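Side-chain contacts in glucuronoarabinoxylan endo-1,4-beta-xylanase (Clostridium papyrosolvens, PDB 4FMV), which hydrolyses internal beta-1,4 linkages of plant cell-wall xylan, this chain being the glycoside hydrolase family 30 part of a longer protein: residues K126-D130 with N131-L135; T194-D197 with N198-V201; T209-N212 with N213-Y216; D238-G241 with N242-M246; F293-P296 with G297-R300. All blocks are in the same frame, centred on the assembly; numbering follows the deposited sequence.

Interaction 1: residues K126-D130 with N131-L135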
loop_
_atom_site.group_PDB
_atom_site.type_symbol
_atom_site.label_atom_id
_atom_site.label_comp_id
_atom_site.label_asym_id
_atom_site.label_seq_id
_atom_site.Cartn_x
_atom_site.Cartn_y
_atom_site.Cartn_z
ATOM N N LYS A 126 10.274 19.153 -4.883
ATOM C CA LYS A 126 10.825 20.353 -4.260
ATOM C C LYS A 126 9.722 21.208 -3.630
ATOM O O LYS A 126 9.888 21.729 -2.529
ATOM C CB LYS A 126 11.687 21.161 -5.235
ATOM C CG LYS A 126 12.277 22.455 -4.635
ATOM C CD LYS A 126 12.996 23.258 -5.726
ATOM C CE LYS A 126 13.777 24.475 -5.177
ATOM N NZ LYS A 126 12.900 25.518 -4.589
ATOM N N TYR A 127 8.587 21.343 -4.308
ATOM C CA TYR A 127 7.441 22.039 -3.708
ATOM C C TYR A 127 7.063 21.422 -2.359
ATOM O O TYR A 127 6.843 22.125 -1.364
ATOM C CB TYR A 127 6.241 21.967 -4.655
ATOM C CG TYR A 127 4.945 22.449 -4.059
ATOM C CD1 TYR A 127 4.790 23.778 -3.661
ATOM C CD2 TYR A 127 3.856 21.586 -3.902
ATOM C CE1 TYR A 127 3.592 24.242 -3.126
ATOM C CE2 TYR A 127 2.648 22.047 -3.362
ATOM C CZ TYR A 127 2.527 23.373 -2.978
ATOM O OH TYR A 127 1.347 23.839 -2.432
ATOM N N MET A 128 6.981 20.097 -2.318
ATOM C CA MET A 128 6.702 19.431 -1.057
ATOM C C MET A 128 7.797 19.722 -0.016
ATOM O O MET A 128 7.507 20.053 1.156
ATOM C CB MET A 128 6.540 17.928 -1.277
ATOM C CG MET A 128 5.294 17.576 -2.057
ATOM S SD MET A 128 3.806 17.829 -1.080
ATOM C CE MET A 128 2.569 17.925 -2.375
ATOM N N LYS A 129 9.053 19.594 -0.440
ATOM C CA LYS A 129 10.174 19.855 0.473
ATOM C C LYS A 129 10.192 21.280 1.036
ATOM O O LYS A 129 10.466 21.495 2.223
ATOM C CB LYS A 129 11.501 19.580 -0.220
ATOM C CG LYS A 129 12.720 19.865 0.656
ATOM C CD LYS A 129 14.004 19.427 -0.034
ATOM C CE LYS A 129 15.221 19.636 0.868
ATOM N NZ LYS A 129 15.077 18.892 2.155
ATOM N N ASP A 130 9.924 22.260 0.180
ATOM C CA ASP A 130 9.973 23.664 0.585
ATOM C C ASP A 130 8.840 23.967 1.567
ATOM O O ASP A 130 8.872 24.946 2.322
ATOM C CB ASP A 130 9.840 24.571 -0.644
ATOM C CG ASP A 130 11.077 24.572 -1.515
ATOM O OD1 ASP A 130 12.131 24.065 -1.067
ATOM O OD2 ASP A 130 11.006 25.099 -2.650
ATOM N N ASN A 131 7.800 23.158 1.478
ATOM C CA ASN A 131 6.631 23.253 2.350
ATOM C C ASN A 131 6.611 22.322 3.550
ATOM O O ASN A 131 5.576 22.144 4.169
ATOM C CB ASN A 131 5.334 23.264 1.550
ATOM C CG ASN A 131 5.165 24.558 0.787
ATOM O OD1 ASN A 131 4.659 25.545 1.326
ATOM N ND2 ASN A 131 5.634 24.584 -0.452
ATOM N N GLY A 132 7.721 21.628 3.790
ATOM C CA GLY A 132 7.883 20.872 5.018
ATOM C C GLY A 132 7.552 19.395 4.933
ATOM O O GLY A 132 7.562 18.696 5.948
ATOM N N VAL A 133 7.253 18.901 3.738
ATOM C CA VAL A 133 6.973 17.480 3.571
ATOM C C VAL A 133 8.115 16.855 2.771
ATOM O O VAL A 133 8.358 17.240 1.617
ATOM C CB VAL A 133 5.611 17.266 2.846
ATOM C CG1 VAL A 133 5.397 15.792 2.445
ATOM C CG2 VAL A 133 4.470 17.781 3.710
ATOM N N ASP A 134 8.835 15.904 3.354
ATOM C CA ASP A 134 9.856 15.242 2.561
ATOM C C ASP A 134 9.201 13.997 1.970
ATOM O O ASP A 134 8.947 13.003 2.681
ATOM C CB ASP A 134 11.063 14.871 3.441
ATOM C CG ASP A 134 11.864 16.106 3.913
ATOM O OD1 ASP A 134 11.842 17.144 3.214
ATOM O OD2 ASP A 134 12.527 16.034 4.981
ATOM N N LEU A 135 8.950 14.032 0.662
ATOM C CA LEU A 135 8.276 12.915 0.002
ATOM C C LEU A 135 9.104 11.659 0.146
ATOM O O LEU A 135 10.307 11.685 -0.123
ATOM C CB LEU A 135 8.117 13.173 -1.487
ATOM C CG LEU A 135 6.900 13.880 -2.042
ATOM C CD1 LEU A 135 6.925 13.684 -3.572
ATOM C CD2 LEU A 135 5.610 13.360 -1.411
HETATM O O HOH W 1 11.162 19.546 4.297
#
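A Schellman motif closes helix 114-130, and its two bonds run back from the departing chain: V133 N donates to M128 O at 2.8 Å, and inside that loop G132 N reaches K129 O at 3.2 Å from above the carbonyl plane. The reversal turns on G132, whose positive phi (97°) would press a CB against the preceding carbonyl oxygen; glycine, having none, suits the place. One residue earlier, N131 folds back over the last turn. Its CG sits beside its own backbone N (chi1 -70°), which swings the amide toward the helix, and ND2 donates to Y127 O at 2.9 Å in a nearly straight bond, with the acceptor in the amide plane. N131 N comes to Y127 O at 3.2 Å from the opposite face of the carbonyl plane, so two donors grip one oxygen. ND2 of N131 also lies 3.4 Å from Y127 CE1, ring and amide planes 59° apart. In the (beta/alpha)8 barrel this turn leads from an outer helix to strand 137-139, and the buried side is apolar: M128 CG meets L135 CG at 4.0 Å, while M128 and Y127 also rest on L70 of helix 67-78. At the exposed side K129 NZ and D134 OD1 form a long salt bridge of 3.8 Å, and a water donates to both K129 O and D134 OD1.

Interaction 2: residues T194-D197 with N198-V201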
loop_
_atom_site.group_PDB
_atom_site.type_symbol
_atom_site.label_atom_id
_atom_site.label_comp_id
_atom_site.label_asym_id
_atom_site.label_seq_id
_atom_site.Cartn_x
_atom_site.Cartn_y
_atom_site.Cartn_z
ATOM N N THR A 194 21.470 -0.633 -14.322
ATOM C CA THR A 194 21.261 0.806 -14.175
ATOM C C THR A 194 19.832 1.134 -13.756
ATOM O O THR A 194 19.605 1.885 -12.804
ATOM C CB THR A 194 21.614 1.575 -15.484
ATOM O OG1 THR A 194 22.971 1.304 -15.854
ATOM C CG2 THR A 194 21.461 3.060 -15.285
ATOM N N ALA A 195 18.856 0.590 -14.470
ATOM C CA ALA A 195 17.453 0.792 -14.107
ATOM C C ALA A 195 17.184 0.342 -12.669
ATOM O O ALA A 195 16.517 1.037 -11.898
ATOM C CB ALA A 195 16.548 0.046 -15.073
ATOM N N LEU A 196 17.700 -0.831 -12.313
ATOM C CA LEU A 196 17.509 -1.369 -10.977
ATOM C C LEU A 196 18.068 -0.406 -9.918
ATOM O O LEU A 196 17.450 -0.196 -8.876
ATOM C CB LEU A 196 18.167 -2.745 -10.865
ATOM C CG LEU A 196 18.096 -3.461 -9.505
ATOM C CD1 LEU A 196 16.656 -3.618 -9.003
ATOM C CD2 LEU A 196 18.797 -4.813 -9.607
ATOM N N ASP A 197 19.231 0.174 -10.200
ATOM C CA ASP A 197 19.858 1.159 -9.318
ATOM C C ASP A 197 18.964 2.371 -9.126
ATOM O O ASP A 197 18.931 2.983 -8.042
ATOM C CB ASP A 197 21.189 1.637 -9.896
ATOM C CG ASP A 197 22.362 0.865 -9.357
ATOM O OD1 ASP A 197 22.199 0.206 -8.310
ATOM O OD2 ASP A 197 23.448 0.916 -9.974
ATOM N N ASN A 198 18.269 2.738 -10.199
ATOM C CA ASN A 198 17.420 3.921 -10.183
ATOM C C ASN A 198 16.018 3.666 -9.622
ATOM O O ASN A 198 15.248 4.601 -9.470
ATOM C CB ASN A 198 17.351 4.565 -11.577
ATOM C CG ASN A 198 18.656 5.215 -11.971
ATOM O OD1 ASN A 198 19.502 5.499 -11.112
ATOM N ND2 ASN A 198 18.842 5.446 -13.272
ATOM N N MET A 199 15.706 2.401 -9.323
ATOM C CA MET A 199 14.443 2.014 -8.692
ATOM C C MET A 199 14.612 1.744 -7.209
ATOM O O MET A 199 15.424 0.913 -6.822
ATOM C CB MET A 199 13.876 0.748 -9.320
ATOM C CG MET A 199 12.520 0.375 -8.750
ATOM S SD MET A 199 12.057 -1.340 -9.071
ATOM C CE MET A 199 12.957 -2.140 -7.737
ATOM N N ASP A 200 13.946 2.540 -6.384
ATOM C CA ASP A 200 13.797 2.266 -4.957
ATOM C C ASP A 200 12.636 1.399 -4.481
ATOM O O ASP A 200 12.801 0.569 -3.584
ATOM C CB ASP A 200 13.911 3.573 -4.190
ATOM C CG ASP A 200 15.143 4.336 -4.612
ATOM O OD1 ASP A 200 16.241 3.959 -4.155
ATOM O OD2 ASP A 200 15.013 5.265 -5.438
ATOM N N VAL A 201 11.454 1.628 -5.051
ATOM C CA VAL A 201 10.271 0.890 -4.644
ATOM C C VAL A 201 9.603 0.316 -5.882
ATOM O O VAL A 201 9.335 1.050 -6.834
ATOM C CB VAL A 201 9.269 1.787 -3.852
ATOM C CG1 VAL A 201 8.025 1.004 -3.468
ATOM C CG2 VAL A 201 9.945 2.376 -2.588
#
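The amide of N198 lies alongside T194 at the end of helix 193-198, the short helix that precedes strand 201-205 of the (beta/alpha)8 barrel. The two side chains point the same way, with T194 CG2 4.1 Å from N198 ND2. N198 N bonds to T194 O at 3.0 Å, a regular alpha-helical link, and makes a weaker bond to A195 O. M199 N bonds to L196 O, three residues back, at 3.2 Å, from well above the carbonyl plane, after which the chain extends toward strand 201-205. The hydrogen bond of N198 ND2 goes to M162 O, so asparagine here ties the end of this helix to the backbone of helix 155-164. On the apolar side L196 CD1 touches M199 CE at 4.2 Å. A turn at the last torsion of the methionine (chi3 82°) sets that methyl; it is an unbranched, flexible side chain that packs against M162, I189 and L190. A195 is small enough to sit close against helix 155-164, at L159 and M162, and on I189 of helix 183-190. Farther out, D200 OD2 accepts from V173 N at the start of strand 172-178. K226 NZ hydrogen-bonds to both L196 O and M199 O, two acceptors 3.1 Å apart, and its positive charge probably offsets their repulsion.

Interaction 3: residues T209-N212 with N213-Y216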
loop_
_atom_site.group_PDB
_atom_site.type_symbol
_atom_site.label_atom_id
_atom_site.label_comp_id
_atom_site.label_asym_id
_atom_site.label_seq_id
_atom_site.Cartn_x
_atom_site.Cartn_y
_atom_site.Cartn_z
ATOM N N THR A 209 -5.171 -9.596 -9.988
ATOM C CA THR A 209 -3.967 -10.398 -9.711
ATOM C C THR A 209 -4.312 -11.640 -8.896
ATOM O O THR A 209 -4.816 -11.516 -7.781
ATOM C CB THR A 209 -2.938 -9.572 -8.882
ATOM O OG1 THR A 209 -2.700 -8.315 -9.523
ATOM C CG2 THR A 209 -1.603 -10.336 -8.716
ATOM N N SER A 210 -4.020 -12.834 -9.424
ATOM C CA SER A 210 -4.274 -14.059 -8.676
ATOM C C SER A 210 -3.238 -14.206 -7.563
ATOM O O SER A 210 -2.150 -13.624 -7.636
ATOM C CB SER A 210 -4.263 -15.289 -9.597
ATOM O OG SER A 210 -3.012 -15.423 -10.243
ATOM N N VAL A 211 -3.576 -14.973 -6.531
ATOM C CA VAL A 211 -2.677 -15.160 -5.391
ATOM C C VAL A 211 -1.262 -15.627 -5.805
ATOM O O VAL A 211 -0.260 -15.064 -5.346
ATOM C CB VAL A 211 -3.311 -16.096 -4.351
ATOM C CG1 VAL A 211 -2.406 -16.261 -3.131
ATOM C CG2 VAL A 211 -4.678 -15.526 -3.942
ATOM N N ASN A 212 -1.165 -16.632 -6.679
ATOM C CA ASN A 212 0.150 -17.100 -7.080
ATOM C C ASN A 212 0.962 -16.002 -7.779
ATOM O O ASN A 212 2.209 -16.014 -7.747
ATOM C CB ASN A 212 0.053 -18.348 -7.974
ATOM C CG ASN A 212 -0.644 -18.067 -9.296
ATOM O OD1 ASN A 212 -1.862 -17.916 -9.348
ATOM N ND2 ASN A 212 0.129 -18.006 -10.369
ATOM N N ASN A 213 0.266 -15.055 -8.402
ATOM C CA ASN A 213 0.948 -13.976 -9.126
ATOM C C ASN A 213 1.344 -12.826 -8.222
ATOM O O ASN A 213 1.907 -11.836 -8.678
ATOM C CB ASN A 213 0.147 -13.507 -10.356
ATOM C CG ASN A 213 0.280 -14.496 -11.528
ATOM O OD1 ASN A 213 1.340 -15.072 -11.698
ATOM N ND2 ASN A 213 -0.800 -14.730 -12.282
ATOM N N MET A 214 1.057 -12.970 -6.933
ATOM C CA MET A 214 1.514 -12.006 -5.937
ATOM C C MET A 214 2.976 -12.239 -5.561
ATOM O O MET A 214 3.651 -11.322 -5.083
ATOM C CB MET A 214 0.634 -12.055 -4.687
ATOM C CG MET A 214 -0.813 -11.631 -4.928
ATOM S SD MET A 214 -1.848 -11.688 -3.436
ATOM C CE MET A 214 -3.484 -11.404 -4.154
ATOM N N ALA A 215 3.457 -13.468 -5.737
ATOM C CA ALA A 215 4.868 -13.786 -5.510
ATOM C C ALA A 215 5.672 -13.333 -6.730
ATOM O O ALA A 215 5.200 -13.420 -7.867
ATOM C CB ALA A 215 5.051 -15.309 -5.281
ATOM N N TYR A 216 6.884 -12.851 -6.511
ATOM C CA TYR A 216 7.677 -12.320 -7.619
ATOM C C TYR A 216 9.116 -12.779 -7.447
ATOM O O TYR A 216 9.916 -12.042 -6.920
ATOM C CB TYR A 216 7.615 -10.779 -7.629
ATOM C CG TYR A 216 8.053 -10.105 -8.913
ATOM C CD1 TYR A 216 8.553 -10.841 -9.998
ATOM C CD2 TYR A 216 7.981 -8.731 -9.037
ATOM C CE1 TYR A 216 8.954 -10.201 -11.177
ATOM C CE2 TYR A 216 8.383 -8.084 -10.207
ATOM C CZ TYR A 216 8.864 -8.818 -11.265
ATOM O OH TYR A 216 9.240 -8.145 -12.414
HETATM O O HOH W 2 -3.332 -12.980 -12.136
#
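S210 and N213 face each other across a tight turn, joined through water and backbone. The backbone link is N213 N to S210 O at 2.9 Å, the donor lying well above the carbonyl plane. Next, M214 N donates to V211 O at 2.9 Å, and A215 N to N212 O in a weak bond of 3.5 Å. Each of these amides thus finds an acceptor three residues back. S210 N, which stands ahead of the series, gives its hydrogen to a water at 2.8 Å, and N213 ND2 donates to the same water at 3.1 Å, closing a bridge between the ends of the turn. The hydroxyl of S210 is held in over its own main chain, flanked by N and C (chi1 60°), a setting a short serine tolerates, and from there OG donates to N212 OD1 at 2.9 Å. N212 takes the like torsion (chi1 64°), which brings its amide over to that hydroxyl and alongside the amide of N213, the two planes 48° apart. Outside the turn, N213 O accepts from K183 NZ, T209 OG1 makes a weak bond to Q180 O, and Y216 OH is bonded to both D187 and S186. M214, buried, runs its extended, unbranched chain past V211, CE 4.3 Å from V211 CG2, and touches E249 and D252 of helix 240-255. Successive turns closed by bonds from residue i+3 to residue i make up this loop between strand 201-205 and helix 217-221 of the (beta/alpha)8 barrel.

Interaction 4: residues D238-G241 with N242-M246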
loop_
_atom_site.group_PDB
_atom_site.type_symbol
_atom_site.label_atom_id
_atom_site.label_comp_id
_atom_site.label_asym_id
_atom_site.label_seq_id
_atom_site.Cartn_x
_atom_site.Cartn_y
_atom_site.Cartn_z
ATOM N N ASP A 238 -19.200 -2.544 1.775
ATOM C CA ASP A 238 -19.013 -3.108 3.102
ATOM C C ASP A 238 -19.730 -4.437 3.369
ATOM O O ASP A 238 -19.786 -4.888 4.522
ATOM C CB ASP A 238 -19.297 -2.063 4.186
ATOM C CG ASP A 238 -18.347 -0.870 4.099
ATOM O OD1 ASP A 238 -17.112 -1.069 4.053
ATOM O OD2 ASP A 238 -18.835 0.273 4.047
ATOM N N THR A 239 -20.329 -5.028 2.340
ATOM C CA THR A 239 -20.946 -6.343 2.499
ATOM C C THR A 239 -19.889 -7.333 3.003
ATOM O O THR A 239 -18.700 -7.167 2.755
ATOM C CB THR A 239 -21.604 -6.872 1.187
ATOM O OG1 THR A 239 -20.602 -7.088 0.175
ATOM C CG2 THR A 239 -22.620 -5.869 0.679
ATOM N N THR A 240 -20.324 -8.321 3.768
ATOM C CA THR A 240 -19.417 -9.304 4.346
ATOM C C THR A 240 -18.484 -10.002 3.330
ATOM O O THR A 240 -17.313 -10.242 3.627
ATOM C CB THR A 240 -20.206 -10.334 5.140
ATOM O OG1 THR A 240 -21.044 -9.641 6.075
ATOM C CG2 THR A 240 -19.253 -11.264 5.906
ATOM N N GLY A 241 -18.984 -10.312 2.140
ATOM C CA GLY A 241 -18.136 -10.942 1.130
ATOM C C GLY A 241 -16.897 -10.110 0.818
ATOM O O GLY A 241 -15.794 -10.652 0.710
ATOM N N ASN A 242 -17.086 -8.798 0.660
ATOM C CA ASN A 242 -15.980 -7.871 0.391
ATOM C C ASN A 242 -15.097 -7.567 1.595
ATOM O O ASN A 242 -13.911 -7.345 1.438
ATOM C CB ASN A 242 -16.477 -6.575 -0.243
ATOM C CG ASN A 242 -16.737 -6.737 -1.729
ATOM O OD1 ASN A 242 -15.954 -7.382 -2.430
ATOM N ND2 ASN A 242 -17.844 -6.180 -2.213
ATOM N N ILE A 243 -15.687 -7.543 2.787
ATOM C CA ILE A 243 -14.914 -7.485 4.013
ATOM C C ILE A 243 -13.931 -8.671 4.049
ATOM O O ILE A 243 -12.754 -8.500 4.355
ATOM C CB ILE A 243 -15.839 -7.490 5.272
ATOM C CG1 ILE A 243 -16.743 -6.248 5.274
ATOM C CG2 ILE A 243 -15.020 -7.490 6.544
ATOM C CD1 ILE A 243 -16.006 -4.966 4.968
ATOM N N MET A 244 -14.421 -9.875 3.743
ATOM C CA MET A 244 -13.561 -11.067 3.718
ATOM C C MET A 244 -12.584 -11.073 2.536
ATOM O O MET A 244 -11.418 -11.449 2.681
ATOM C CB MET A 244 -14.408 -12.334 3.683
ATOM C CG MET A 244 -15.238 -12.550 4.950
ATOM S SD MET A 244 -14.156 -12.777 6.369
ATOM C CE MET A 244 -14.167 -11.153 7.136
ATOM N N ASN A 245 -13.062 -10.667 1.364
ATOM C CA ASN A 245 -12.188 -10.567 0.204
ATOM C C ASN A 245 -11.021 -9.657 0.490
ATOM O O ASN A 245 -9.900 -9.951 0.095
ATOM C CB ASN A 245 -12.936 -10.020 -1.003
ATOM C CG ASN A 245 -13.853 -11.039 -1.616
ATOM O OD1 ASN A 245 -13.628 -12.244 -1.493
ATOM N ND2 ASN A 245 -14.897 -10.565 -2.288
ATOM N N MET A 246 -11.303 -8.538 1.156
ATOM C CA MET A 246 -10.279 -7.527 1.444
ATOM C C MET A 246 -9.341 -7.992 2.555
ATOM O O MET A 246 -8.135 -7.852 2.424
ATOM C CB MET A 246 -10.901 -6.167 1.790
ATOM C CG MET A 246 -9.901 -5.101 2.223
ATOM S SD MET A 246 -10.696 -3.523 2.640
ATOM C CE MET A 246 -9.277 -2.603 3.246
#
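The first torsion of I243 (chi1 -62°) directs CG1 at the residues before the helix, 3.3 Å from T239 O and 3.4 Å from D238 O, and the second (chi2 -46°) turns CD1 toward D238, 3.8 Å from D238 O. This branched, apolar chain covers the helix start and also touches V286 of helix 282-291. T239 points OG1 the same way as the neighbouring amide of N242, with OG1 3.8 Å from N242 ND2. Both polar groups bind D237 OD1, so a threonine and an asparagine hold one carboxylate oxygen just ahead of the helix. N242 OD1 also accepts a weak bond from N245 ND2 at 3.4 Å. D238 OD1 pairs with R283, fastening the preceding loop to helix 282-291. Here the regular i+4 to i backbone bonds of the helix begin: I243 N to T239 O at 3.0 Å, M244 N to T240 O at 2.9 Å and N245 N to G241 O at 2.8 Å. T239 is the N-cap residue, though its hydroxyl makes no capping bond. This is the first turn of helix 240-255, the crossover helix of the beta-alpha-beta unit that links strands 227-232 and 261-266 in the (beta/alpha)8 barrel.

Interaction 5: residues F293-P296 with G297-R300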
loop_
_atom_site.group_PDB
_atom_site.type_symbol
_atom_site.label_atom_id
_atom_site.label_comp_id
_atom_site.label_asym_id
_atom_site.label_seq_id
_atom_site.Cartn_x
_atom_site.Cartn_y
_atom_site.Cartn_z
ATOM N N PHE A 293 -1.868 -1.640 14.414
ATOM C CA PHE A 293 -0.970 -2.438 15.238
ATOM C C PHE A 293 0.371 -2.876 14.648
ATOM O O PHE A 293 1.302 -3.154 15.411
ATOM C CB PHE A 293 -1.748 -3.635 15.819
ATOM C CG PHE A 293 -3.114 -3.250 16.304
ATOM C CD1 PHE A 293 -3.254 -2.454 17.434
ATOM C CD2 PHE A 293 -4.247 -3.619 15.600
ATOM C CE1 PHE A 293 -4.495 -2.054 17.865
ATOM C CE2 PHE A 293 -5.499 -3.220 16.032
ATOM C CZ PHE A 293 -5.617 -2.437 17.172
ATOM N N ILE A 294 0.538 -2.821 13.326
ATOM C CA ILE A 294 1.824 -3.237 12.785
ATOM C C ILE A 294 2.471 -1.965 12.283
ATOM O O ILE A 294 2.243 -1.535 11.145
ATOM C CB ILE A 294 1.605 -4.184 11.575
ATOM C CG1 ILE A 294 0.670 -5.329 11.948
ATOM C CG2 ILE A 294 2.939 -4.716 11.022
ATOM C CD1 ILE A 294 0.192 -6.156 10.732
ATOM N N ARG A 295 3.413 -1.470 13.075
ATOM C CA ARG A 295 3.965 -0.136 12.876
ATOM C C ARG A 295 5.127 -0.205 11.895
ATOM O O ARG A 295 5.772 -1.239 11.761
ATOM C CB ARG A 295 4.449 0.438 14.216
ATOM C CG ARG A 295 3.363 0.540 15.292
ATOM C CD ARG A 295 2.130 1.235 14.728
ATOM N NE ARG A 295 2.433 2.537 14.138
ATOM C CZ ARG A 295 1.563 3.241 13.418
ATOM N NH1 ARG A 295 0.348 2.755 13.209
ATOM N NH2 ARG A 295 1.906 4.427 12.907
ATOM N N PRO A 296 5.410 0.905 11.220
ATOM C CA PRO A 296 6.578 0.924 10.349
ATOM C C PRO A 296 7.830 0.458 11.103
ATOM O O PRO A 296 8.135 0.968 12.194
ATOM C CB PRO A 296 6.697 2.411 10.010
ATOM C CG PRO A 296 5.270 2.862 9.958
ATOM C CD PRO A 296 4.607 2.134 11.099
ATOM N N GLY A 297 8.559 -0.489 10.518
ATOM C CA GLY A 297 9.756 -0.986 11.163
ATOM C C GLY A 297 9.568 -2.333 11.827
ATOM O O GLY A 297 10.545 -2.982 12.174
ATOM N N TYR A 298 8.319 -2.762 11.993
ATOM C CA TYR A 298 8.023 -4.125 12.421
ATOM C C TYR A 298 8.453 -5.068 11.303
ATOM O O TYR A 298 8.668 -4.650 10.163
ATOM C CB TYR A 298 6.530 -4.322 12.666
ATOM C CG TYR A 298 6.018 -3.847 14.017
ATOM C CD1 TYR A 298 6.500 -2.677 14.601
ATOM C CD2 TYR A 298 5.061 -4.568 14.692
ATOM C CE1 TYR A 298 6.026 -2.234 15.819
ATOM C CE2 TYR A 298 4.575 -4.148 15.910
ATOM C CZ TYR A 298 5.051 -2.975 16.469
ATOM O OH TYR A 298 4.570 -2.561 17.689
ATOM N N LYS A 299 8.619 -6.336 11.636
ATOM C CA LYS A 299 8.896 -7.328 10.622
ATOM C C LYS A 299 7.830 -8.419 10.662
ATOM O O LYS A 299 7.345 -8.775 11.722
ATOM C CB LYS A 299 10.280 -7.928 10.855
ATOM C CG LYS A 299 11.390 -6.930 10.636
ATOM C CD LYS A 299 12.740 -7.512 10.968
ATOM C CE LYS A 299 13.838 -6.488 10.695
ATOM N NZ LYS A 299 15.175 -7.085 10.969
ATOM N N ARG A 300 7.460 -8.956 9.510
ATOM C CA ARG A 300 6.666 -10.158 9.544
ATOM C C ARG A 300 7.550 -11.284 10.087
ATOM O O ARG A 300 8.775 -11.286 9.893
ATOM C CB ARG A 300 6.128 -10.496 8.164
ATOM C CG ARG A 300 5.229 -11.702 8.169
ATOM C CD ARG A 300 4.595 -11.916 6.820
ATOM N NE ARG A 300 5.520 -12.526 5.869
ATOM C CZ ARG A 300 5.624 -13.833 5.676
ATOM N NH1 ARG A 300 4.882 -14.667 6.386
ATOM N NH2 ARG A 300 6.481 -14.310 4.786
HETATM O O HOH W 3 1.828 -3.166 17.939
#
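Y298 lays its ring over the chain that leads into it, while P296 and G297 make the corner that allows this. The turn is closed by Y298 N donating to R295 O at 3.0 Å in a nearly straight bond. P296 takes its second position, where the proline ring holds phi near the value the turn needs, and G297 takes the third with a positive phi (103°); a CB there would collide with P296 O, so glycine is the natural occupant. A chi1 of -82° at Y298, with CG turned away from the carbonyl carbon, sets the ring over the backbone of I294 and R295. One face is covered there: R295 N stands 3.5 Å above the ring plane, over its centre. R295 CB meets Y298 CE1 at 3.5 Å, and I294 CG2 lies 4.0 Å from Y298 CB. The guanidinium group, its plane 86° from the ring plane, does not stack on the tyrosine; the arginine chain bends twice and NH1 bonds to G42 O. At the polar end of the ring a water sits 2.8 Å from Y298 OH and donates to F293 O at 2.6 Å, so the phenol is tied through water to the backbone of F293, two residues before the turn. A tyrosine fits well here: its ring also packs on V323 and K321 of strand 321-328, while its hydroxyl reaches the water. The corner is a type II beta turn from R295 to Y298, joining helix 282-291 to strand 299-303, where the family 30 barrel passes into its flanking beta domain.

The five contacts come in series along the chain, all at turns or helix starts and ends rather than between distant elements. Interactions 1 to 4 follow the (beta/alpha)8 barrel: the end of helix 114-130, the end of helix 193-198, the loop after strand 201-205 and the start of helix 240-255. Interactions 2 and 3 flank strand 201-205, their centres about 22 Å apart and nearest atoms about 8 Å. Interaction 3 rests on helix 240-255, which interaction 4 begins, about 20 Å away between centres. Interaction 5 leads into strand 299-303, extending the series from barrel to beta domain. None touches another, so the five are separate local fixings of connections round the barrel.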